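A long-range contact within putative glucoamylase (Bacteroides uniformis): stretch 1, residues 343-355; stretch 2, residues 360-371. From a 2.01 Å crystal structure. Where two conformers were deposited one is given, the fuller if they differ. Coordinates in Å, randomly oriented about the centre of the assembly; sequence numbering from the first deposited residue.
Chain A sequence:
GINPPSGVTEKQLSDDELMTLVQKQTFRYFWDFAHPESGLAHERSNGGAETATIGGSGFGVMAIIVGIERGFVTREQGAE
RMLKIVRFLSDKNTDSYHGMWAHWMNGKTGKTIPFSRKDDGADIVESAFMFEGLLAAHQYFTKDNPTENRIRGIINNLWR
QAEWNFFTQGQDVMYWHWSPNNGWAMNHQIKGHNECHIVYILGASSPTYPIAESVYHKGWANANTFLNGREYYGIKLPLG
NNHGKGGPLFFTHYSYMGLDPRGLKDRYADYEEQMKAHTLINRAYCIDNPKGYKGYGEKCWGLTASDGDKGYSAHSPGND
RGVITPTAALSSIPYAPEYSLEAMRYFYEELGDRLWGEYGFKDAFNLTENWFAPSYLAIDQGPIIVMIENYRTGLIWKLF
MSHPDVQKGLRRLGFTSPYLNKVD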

ATOM      1  N   ALA A 343     -15.116 -12.410   6.669  1.00 36.01           N
ATOM      2  CA  ALA A 343     -15.054 -11.124   7.372  1.00 36.48           C
ATOM      3  C   ALA A 343     -15.782 -10.059   6.556  1.00 36.85           C
ATOM      4  O   ALA A 343     -16.540  -9.259   7.103  1.00 36.84           O
ATOM      5  CB  ALA A 343     -13.591 -10.715   7.607  1.00 29.15           C
HETATM    6  N   MSE A 344     -15.574 -10.079   5.240  1.00 37.39           N
HETATM    7  CA  MSE A 344     -16.228  -9.134   4.339  1.00 36.29           C
HETATM    8  C   MSE A 344     -17.743  -9.212   4.462  1.00 36.09           C
HETATM    9  O   MSE A 344     -18.427  -8.195   4.556  1.00 34.90           O
HETATM   10  CB  MSE A 344     -15.825  -9.390   2.892  1.00 34.53           C
HETATM   11  CG  MSE A 344     -16.143  -8.226   1.938  1.00 35.19           C
HETATM   12 SE   MSE A 344     -15.727  -8.655   0.044  0.75 33.91          SE
HETATM   13  CE  MSE A 344     -13.822  -8.905   0.185  1.00 32.26           C
ATOM     14  N   ARG A 345     -18.275 -10.426   4.465  1.00 37.90           N
ATOM     15  CA  ARG A 345     -19.708 -10.605   4.498  1.00 39.79           C
ATOM     16  C   ARG A 345     -20.270 -10.180   5.855  1.00 39.44           C
ATOM     17  O   ARG A 345     -21.372  -9.621   5.916  1.00 39.60           O
ATOM     18  CB  ARG A 345     -20.101 -12.054   4.165  1.00 41.60           C
ATOM     19  CG  ARG A 345     -21.600 -12.268   3.967  1.00 42.47           C
ATOM     20  CD  ARG A 345     -21.891 -13.652   3.379  1.00 45.62           C
ATOM     21  NE  ARG A 345     -21.370 -13.780   2.016  1.00 45.93           N
ATOM     22  CZ  ARG A 345     -21.989 -13.344   0.919  1.00 46.06           C
ATOM     23  NH1 ARG A 345     -23.182 -12.749   1.004  1.00 42.52           N
ATOM     24  NH2 ARG A 345     -21.409 -13.509  -0.272  1.00 41.77           N
ATOM     25  N   TYR A 346     -19.533 -10.451   6.924  1.00 37.96           N
ATOM     26  CA  TYR A 346     -19.951 -10.056   8.272  1.00 39.13           C
ATOM     27  C   TYR A 346     -19.977  -8.514   8.390  1.00 39.94           C
ATOM     28  O   TYR A 346     -20.940  -7.939   8.926  1.00 39.96           O
ATOM     29  CB  TYR A 346     -19.022 -10.679   9.328  1.00 40.23           C
ATOM     30  CG  TYR A 346     -19.301 -10.189  10.747  1.00 45.53           C
ATOM     31  CD1 TYR A 346     -20.407 -10.644  11.467  1.00 50.15           C
ATOM     32  CD2 TYR A 346     -18.462  -9.263  11.351  1.00 49.55           C
ATOM     33  CE1 TYR A 346     -20.648 -10.197  12.759  1.00 52.79           C
ATOM     34  CE2 TYR A 346     -18.702  -8.806  12.628  1.00 49.19           C
ATOM     35  CZ  TYR A 346     -19.789  -9.261  13.312  1.00 50.26           C
ATOM     36  OH  TYR A 346     -19.988  -8.783  14.564  1.00 68.84           O
ATOM     37  N   PHE A 347     -18.940  -7.863   7.847  1.00 35.12           N
ATOM     38  CA  PHE A 347     -18.835  -6.422   7.908  1.00 37.09           C
ATOM     39  C   PHE A 347     -19.979  -5.776   7.143  1.00 38.22           C
ATOM     40  O   PHE A 347     -20.509  -4.761   7.578  1.00 39.20           O
ATOM     41  CB  PHE A 347     -17.511  -5.905   7.323  1.00 34.17           C
ATOM     42  CG  PHE A 347     -16.270  -6.348   8.061  1.00 34.24           C
ATOM     43  CD1 PHE A 347     -16.294  -6.717   9.391  1.00 33.39           C
ATOM     44  CD2 PHE A 347     -15.058  -6.365   7.398  1.00 32.66           C
ATOM     45  CE1 PHE A 347     -15.126  -7.108  10.036  1.00 35.09           C
ATOM     46  CE2 PHE A 347     -13.893  -6.739   8.028  1.00 33.69           C
ATOM     47  CZ  PHE A 347     -13.927  -7.118   9.358  1.00 33.52           C
ATOM     48  N   TYR A 348     -20.343  -6.360   6.003  1.00 37.93           N
ATOM     49  CA  TYR A 348     -21.406  -5.810   5.175  1.00 38.03           C
ATOM     50  C   TYR A 348     -22.787  -6.166   5.714  1.00 41.42           C
ATOM     51  O   TYR A 348     -23.630  -5.284   5.900  1.00 39.03           O
ATOM     52  CB  TYR A 348     -21.293  -6.305   3.733  1.00 39.68           C
ATOM     53  CG  TYR A 348     -22.324  -5.702   2.815  1.00 38.87           C
ATOM     54  CD1 TYR A 348     -22.202  -4.383   2.370  1.00 40.65           C
ATOM     55  CD2 TYR A 348     -23.391  -6.428   2.374  1.00 40.16           C
ATOM     56  CE1 TYR A 348     -23.154  -3.822   1.546  1.00 38.32           C
ATOM     57  CE2 TYR A 348     -24.336  -5.870   1.544  1.00 39.55           C
ATOM     58  CZ  TYR A 348     -24.198  -4.572   1.146  1.00 38.32           C
ATOM     59  OH  TYR A 348     -25.133  -4.019   0.344  1.00 41.23           O
ATOM     60  N   GLU A 349     -23.042  -7.452   5.942  1.00 38.55           N
ATOM     61  CA  GLU A 349     -24.386  -7.885   6.266  1.00 41.34           C
ATOM     62  C   GLU A 349     -24.722  -7.601   7.722  1.00 43.41           C
ATOM     63  O   GLU A 349     -25.826  -7.208   8.001  1.00 42.03           O
ATOM     64  CB  GLU A 349     -24.614  -9.387   5.919  1.00 45.31           C
ATOM     65  CG  GLU A 349     -24.537  -9.673   4.417  1.00 47.12           C
ATOM     66  CD  GLU A 349     -24.768 -11.124   3.990  1.00 48.49           C
ATOM     67  OE1 GLU A 349     -24.946 -12.022   4.835  1.00 48.18           O
ATOM     68  OE2 GLU A 349     -24.772 -11.361   2.766  1.00 48.99           O
ATOM     69  N   GLU A 350     -23.793  -7.792   8.649  1.00 41.89           N
ATOM     70  CA  GLU A 350     -24.136  -7.659  10.063  1.00 46.21           C
ATOM     71  C   GLU A 350     -23.788  -6.266  10.580  1.00 43.35           C
ATOM     72  O   GLU A 350     -24.543  -5.686  11.319  1.00 45.31           O
ATOM     73  CB  GLU A 350     -23.421  -8.726  10.922  1.00 50.28           C
ATOM     74  CG  GLU A 350     -23.764 -10.180  10.605  1.00 56.90           C
ATOM     75  CD  GLU A 350     -25.259 -10.413  10.613  1.00 70.14           C
ATOM     76  OE1 GLU A 350     -25.914  -9.957  11.580  1.00 74.29           O
ATOM     77  OE2 GLU A 350     -25.784 -11.014   9.643  1.00 62.72           O
ATOM     78  N   LEU A 351     -22.623  -5.744  10.237  1.00 43.47           N
ATOM     79  CA  LEU A 351     -22.242  -4.410  10.718  1.00 43.80           C
ATOM     80  C   LEU A 351     -22.571  -3.279   9.755  1.00 41.39           C
ATOM     81  O   LEU A 351     -22.322  -2.146  10.087  1.00 40.27           O
ATOM     82  CB  LEU A 351     -20.749  -4.334  11.068  1.00 36.19           C
ATOM     83  CG  LEU A 351     -20.234  -5.333  12.109  1.00 38.78           C
ATOM     84  CD1 LEU A 351     -18.736  -5.096  12.341  1.00 32.77           C
ATOM     85  CD2 LEU A 351     -21.076  -5.264  13.395  1.00 39.19           C
ATOM     86  N   GLY A 352     -23.166  -3.565   8.603  1.00 41.41           N
ATOM     87  CA  GLY A 352     -23.232  -2.554   7.529  1.00 41.77           C
ATOM     88  C   GLY A 352     -23.997  -1.279   7.848  1.00 40.33           C
ATOM     89  O   GLY A 352     -23.655  -0.192   7.368  1.00 40.98           O
ATOM     90  N   ASP A 353     -25.029  -1.384   8.661  1.00 41.26           N
ATOM     91  CA  ASP A 353     -25.815  -0.195   9.028  1.00 44.45           C
ATOM     92  C   ASP A 353     -24.936   0.842   9.752  1.00 47.87           C
ATOM     93  O   ASP A 353     -25.187   2.028   9.659  1.00 47.82           O
ATOM     94  CB  ASP A 353     -27.061  -0.576   9.832  1.00 54.63           C
ATOM     95  CG  ASP A 353     -26.733  -1.341  11.132  1.00 66.97           C
ATOM     96  OD1 ASP A 353     -25.799  -2.193  11.195  1.00 64.36           O
ATOM     97  OD2 ASP A 353     -27.442  -1.095  12.118  1.00 85.45           O
ATOM     98  N   ARG A 354     -23.871   0.407  10.423  1.00 44.10           N
ATOM     99  CA  ARG A 354     -22.995   1.361  11.112  0.50 43.26           C
ATOM    100  C   ARG A 354     -21.611   1.480  10.501  1.00 40.09           C
ATOM    101  O   ARG A 354     -20.928   2.494  10.696  1.00 43.79           O
ATOM    102  CB  ARG A 354     -22.921   1.025  12.601  0.50 47.12           C
ATOM    103  CG  ARG A 354     -24.259   1.256  13.294  0.50 47.49           C
ATOM    104  CD  ARG A 354     -24.166   1.172  14.801  0.50 47.97           C
ATOM    105  NE  ARG A 354     -23.314   2.204  15.367  0.50 46.19           N
ATOM    106  CZ  ARG A 354     -23.067   2.300  16.661  0.50 44.75           C
ATOM    107  NH1 ARG A 354     -23.616   1.423  17.480  0.50 45.55           N
ATOM    108  NH2 ARG A 354     -22.275   3.255  17.129  0.50 43.29           N
ATOM    109  N   LEU A 355     -21.198   0.496   9.713  1.00 37.31           N
ATOM    110  CA  LEU A 355     -19.833   0.484   9.129  1.00 35.61           C
ATOM    111  C   LEU A 355     -19.763   0.828   7.634  1.00 34.21           C
ATOM    112  O   LEU A 355     -18.721   1.222   7.123  1.00 37.59           O
ATOM    113  CB  LEU A 355     -19.232  -0.908   9.334  1.00 35.32           C
ATOM    114  CG  LEU A 355     -17.765  -1.199   9.003  1.00 34.54           C
ATOM    115  CD1 LEU A 355     -16.853  -0.266   9.781  1.00 35.22           C
ATOM    116  CD2 LEU A 355     -17.469  -2.664   9.344  1.00 35.46           C
ATOM    117  N   GLY A 360     -17.482   3.138   0.993  1.00 30.18           N
ATOM    118  CA  GLY A 360     -17.236   1.768   1.392  1.00 31.45           C
ATOM    119  C   GLY A 360     -17.336   1.535   2.887  1.00 33.04           C
ATOM    120  O   GLY A 360     -18.157   2.156   3.587  1.00 32.78           O
ATOM    121  N   PHE A 361     -16.493   0.622   3.364  1.00 30.23           N
ATOM    122  CA  PHE A 361     -16.318   0.369   4.774  1.00 31.07           C
ATOM    123  C   PHE A 361     -15.543   1.525   5.379  1.00 30.38           C
ATOM    124  O   PHE A 361     -14.467   1.905   4.895  1.00 29.07           O
ATOM    125  CB  PHE A 361     -15.555  -0.937   5.052  1.00 32.54           C
ATOM    126  CG  PHE A 361     -16.267  -2.169   4.568  1.00 28.97           C
ATOM    127  CD1 PHE A 361     -17.443  -2.589   5.163  1.00 34.99           C
ATOM    128  CD2 PHE A 361     -15.767  -2.887   3.497  1.00 33.00           C
ATOM    129  CE1 PHE A 361     -18.109  -3.709   4.698  1.00 34.34           C
ATOM    130  CE2 PHE A 361     -16.425  -4.026   3.025  1.00 33.15           C
ATOM    131  CZ  PHE A 361     -17.587  -4.437   3.637  1.00 34.80           C
ATOM    132  N   LYS A 362     -16.073   2.011   6.493  1.00 30.63           N
ATOM    133  CA  LYS A 362     -15.392   3.023   7.256  1.00 31.04           C
ATOM    134  C   LYS A 362     -14.127   2.409   7.902  1.00 32.48           C
ATOM    135  O   LYS A 362     -13.895   1.173   7.885  1.00 29.90           O
ATOM    136  CB  LYS A 362     -16.343   3.616   8.292  1.00 32.88           C
ATOM    137  CG  LYS A 362     -17.433   4.485   7.684  1.00 35.65           C
ATOM    138  CD  LYS A 362     -18.624   4.516   8.652  1.00 38.60           C
ATOM    139  CE  LYS A 362     -19.851   5.146   8.057  1.00 41.95           C
ATOM    140  NZ  LYS A 362     -20.856   5.203   9.131  1.00 42.07           N
ATOM    141  N   ASP A 363     -13.274   3.274   8.420  1.00 32.79           N
ATOM    142  CA  ASP A 363     -11.892   2.890   8.657  1.00 29.86           C
ATOM    143  C   ASP A 363     -11.665   1.787   9.672  1.00 28.75           C
ATOM    144  O   ASP A 363     -10.725   1.004   9.516  1.00 31.34           O
ATOM    145  CB  ASP A 363     -11.092   4.086   9.109  1.00 29.08           C
ATOM    146  CG  ASP A 363      -9.606   3.860   8.961  1.00 31.19           C
ATOM    147  OD1 ASP A 363      -9.161   3.440   7.848  1.00 27.01           O
ATOM    148  OD2 ASP A 363      -8.882   4.155   9.933  1.00 29.87           O
ATOM    149  N   ALA A 364     -12.481   1.768  10.720  1.00 29.96           N
ATOM    150  CA  ALA A 364     -12.266   0.902  11.870  1.00 33.53           C
ATOM    151  C   ALA A 364     -13.473   0.956  12.786  1.00 33.28           C
ATOM    152  O   ALA A 364     -14.334   1.858  12.686  1.00 35.10           O
ATOM    153  CB  ALA A 364     -10.990   1.302  12.646  1.00 29.53           C
ATOM    154  N   PHE A 365     -13.518   0.000  13.693  1.00 30.84           N
ATOM    155  CA  PHE A 365     -14.567  -0.068  14.701  1.00 34.72           C
ATOM    156  C   PHE A 365     -14.081  -0.793  15.946  1.00 34.76           C
ATOM    157  O   PHE A 365     -13.103  -1.561  15.919  1.00 35.90           O
ATOM    158  CB  PHE A 365     -15.878  -0.735  14.178  1.00 35.81           C
ATOM    159  CG  PHE A 365     -15.711  -2.185  13.781  1.00 36.73           C
ATOM    160  CD1 PHE A 365     -15.230  -2.531  12.514  1.00 35.20           C
ATOM    161  CD2 PHE A 365     -16.012  -3.208  14.679  1.00 36.27           C
ATOM    162  CE1 PHE A 365     -15.077  -3.865  12.158  1.00 35.96           C
ATOM    163  CE2 PHE A 365     -15.824  -4.523  14.331  1.00 35.30           C
ATOM    164  CZ  PHE A 365     -15.345  -4.859  13.078  1.00 33.47           C
ATOM    165  N   ASN A 366     -14.777  -0.521  17.039  1.00 36.57           N
ATOM    166  CA  ASN A 366     -14.514  -1.131  18.344  1.00 37.10           C
ATOM    167  C   ASN A 366     -15.842  -1.528  18.960  1.00 38.18           C
ATOM    168  O   ASN A 366     -16.551  -0.682  19.521  1.00 41.41           O
ATOM    169  CB  ASN A 366     -13.776  -0.149  19.252  1.00 35.17           C
ATOM    170  CG  ASN A 366     -13.426  -0.739  20.617  1.00 39.38           C
ATOM    171  OD1 ASN A 366     -14.169  -1.562  21.183  1.00 38.76           O
ATOM    172  ND2 ASN A 366     -12.281  -0.319  21.157  1.00 37.36           N
ATOM    173  N   LEU A 367     -16.214  -2.801  18.849  1.00 43.31           N
ATOM    174  CA  LEU A 367     -17.511  -3.245  19.372  1.00 41.88           C
ATOM    175  C   LEU A 367     -17.583  -3.166  20.906  1.00 46.95           C
ATOM    176  O   LEU A 367     -18.670  -2.972  21.452  1.00 44.63           O
ATOM    177  CB  LEU A 367     -17.845  -4.662  18.882  1.00 46.37           C
ATOM    178  CG  LEU A 367     -18.084  -4.819  17.381  1.00 47.77           C
ATOM    179  CD1 LEU A 367     -18.554  -6.234  17.072  1.00 46.22           C
ATOM    180  CD2 LEU A 367     -19.085  -3.789  16.875  1.00 47.79           C
ATOM    181  N   THR A 368     -16.441  -3.293  21.598  1.00 47.26           N
ATOM    182  CA  THR A 368     -16.419  -3.191  23.065  1.00 49.20           C
ATOM    183  C   THR A 368     -16.827  -1.786  23.496  1.00 48.56           C
ATOM    184  O   THR A 368     -17.566  -1.661  24.448  1.00 45.92           O
ATOM    185  CB  THR A 368     -15.034  -3.527  23.704  1.00 49.84           C
ATOM    186  OG1 THR A 368     -14.529  -4.762  23.171  1.00 50.17           O
ATOM    187  CG2 THR A 368     -15.147  -3.643  25.245  1.00 46.26           C
ATOM    188  N   GLU A 369     -16.335  -0.738  22.829  1.00 48.67           N
ATOM    189  CA  GLU A 369     -16.698   0.649  23.196  1.00 49.33           C
ATOM    190  C   GLU A 369     -17.862   1.188  22.355  1.00 50.85           C
ATOM    191  O   GLU A 369     -18.184   2.366  22.430  1.00 56.14           O
ATOM    192  CB  GLU A 369     -15.515   1.604  23.042  1.00 49.95           C
ATOM    193  CG  GLU A 369     -14.207   1.152  23.675  1.00 52.83           C
ATOM    194  CD  GLU A 369     -14.287   0.974  25.175  1.00 64.08           C
ATOM    195  OE1 GLU A 369     -15.102   1.660  25.817  1.00 61.18           O
ATOM    196  OE2 GLU A 369     -13.518   0.148  25.715  1.00 85.30           O
ATOM    197  N   ASN A 370     -18.461   0.327  21.537  1.00 49.42           N
ATOM    198  CA  ASN A 370     -19.541   0.682  20.620  1.00 46.53           C
ATOM    199  C   ASN A 370     -19.196   1.850  19.694  1.00 45.10           C
ATOM    200  O   ASN A 370     -19.997   2.738  19.490  1.00 50.08           O
ATOM    201  CB  ASN A 370     -20.839   0.939  21.416  1.00 50.69           C
ATOM    202  CG  ASN A 370     -22.070   1.000  20.531  1.00 56.93           C
ATOM    203  OD1 ASN A 370     -22.139   0.378  19.467  1.00 63.30           O
ATOM    204  ND2 ASN A 370     -23.046   1.772  20.954  1.00 59.26           N
ATOM    205  N   TRP A 371     -18.002   1.831  19.127  1.00 40.11           N
ATOM    206  CA  TRP A 371     -17.503   2.928  18.322  1.00 40.09           C
ATOM    207  C   TRP A 371     -17.262   2.481  16.886  1.00 39.51           C
ATOM    208  O   TRP A 371     -16.701   1.410  16.622  1.00 39.40           O
ATOM    209  CB  TRP A 371     -16.216   3.464  18.958  1.00 40.51           C
ATOM    210  CG  TRP A 371     -15.499   4.477  18.142  1.00 39.05           C
ATOM    211  CD1 TRP A 371     -15.708   5.818  18.150  1.00 40.27           C
ATOM    212  CD2 TRP A 371     -14.441   4.236  17.199  1.00 38.72           C
ATOM    213  NE1 TRP A 371     -14.853   6.430  17.264  1.00 39.04           N
ATOM    214  CE2 TRP A 371     -14.057   5.484  16.676  1.00 36.42           C
ATOM    215  CE3 TRP A 371     -13.766   3.085  16.767  1.00 38.48           C
ATOM    216  CZ2 TRP A 371     -13.072   5.618  15.703  1.00 34.76           C
ATOM    217  CZ3 TRP A 371     -12.767   3.219  15.815  1.00 38.58           C
ATOM    218  CH2 TRP A 371     -12.416   4.486  15.294  1.00 35.25           C
TER
HETATM  219  O   HOH W   1     -22.853   3.362   8.121  1.00 53.08           O

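The helix of stretch 1 meets stretch 2 mainly through apolar side chains, and the polar bonds come from Arg354 and Leu355, at the end of stretch 1. Met344, a selenomethionine, makes the first touch: its CG lies 4.3 Å from CE2 of Phe361, and its carbonyl O, 4.0 Å from CZ of Phe361, already accepts the helical hydrogen bond from Tyr348 N. Arg345, whose CA-to-CB bond points away from stretch 2, instead forms a salt bridge one helical turn on, NH1 of Arg345 to OE2 of Glu349 at 2.7 Å. Tyr346 starts sideways, but its long side chain brings OH to 3.9 Å from CD1 of Leu367.

Phe347 points toward stretch 2 and serves two aromatic partners. Its CB packs 3.5 Å from CE1 of Phe361, while its ring receives the edge of Phe365 in an offset edge-to-face pair, with centroids 5.7 Å apart and planes at 74°. An apolar aromatic suits this buried site: its CB packs against Phe361, and its ring offers a face to the edge of Phe365. Tyr348 contributes mostly through its base: CB is 4.2 Å from CZ of Phe361, whose ring edge also faces the Tyr348 backbone N.

One turn beyond Phe347, Leu351 also points toward stretch 2. Its CD1 sits over the face of the Phe365 ring, 3.7 Å from the centroid and 23° off the normal, a CH-pi contact well served by a branched aliphatic chain. The other methyl, CD2 of Leu351, reaches to 4.3 Å from CD2 of Leu367.

At Gly352 the chain passes so close to the preceding turn that a CB would clash with the carbonyl O of Tyr348. The carbonyl O of Asp353 accepts a hydrogen bond from a water that in turn accepts one from NZ of Lys362, so the water bridges the stretches. The same lysine donates directly from NZ to Arg354 O at 3.1 Å; its extended chain carries the charged amine to this backbone acceptor. The exposed Arg354 reaches out to Asn370 through two weak hydrogen bonds, NH1 to Asn370 OD1 at 2.7 Å and NH2 to Asn370 O at 3.3 Å.

Leu355 has the largest area covered. Its carbonyl O accepts a nearly straight hydrogen bond from Lys362 N at 2.8 Å, with an angle of 169°, and also meets CA of Phe361 at 3.5 Å in a CA-H...O contact. Its side chain fills the space between two rings, CG lying 4.1 Å from CD1 of Phe361 and CD2 lying 3.9 Å from CE1 of Phe365.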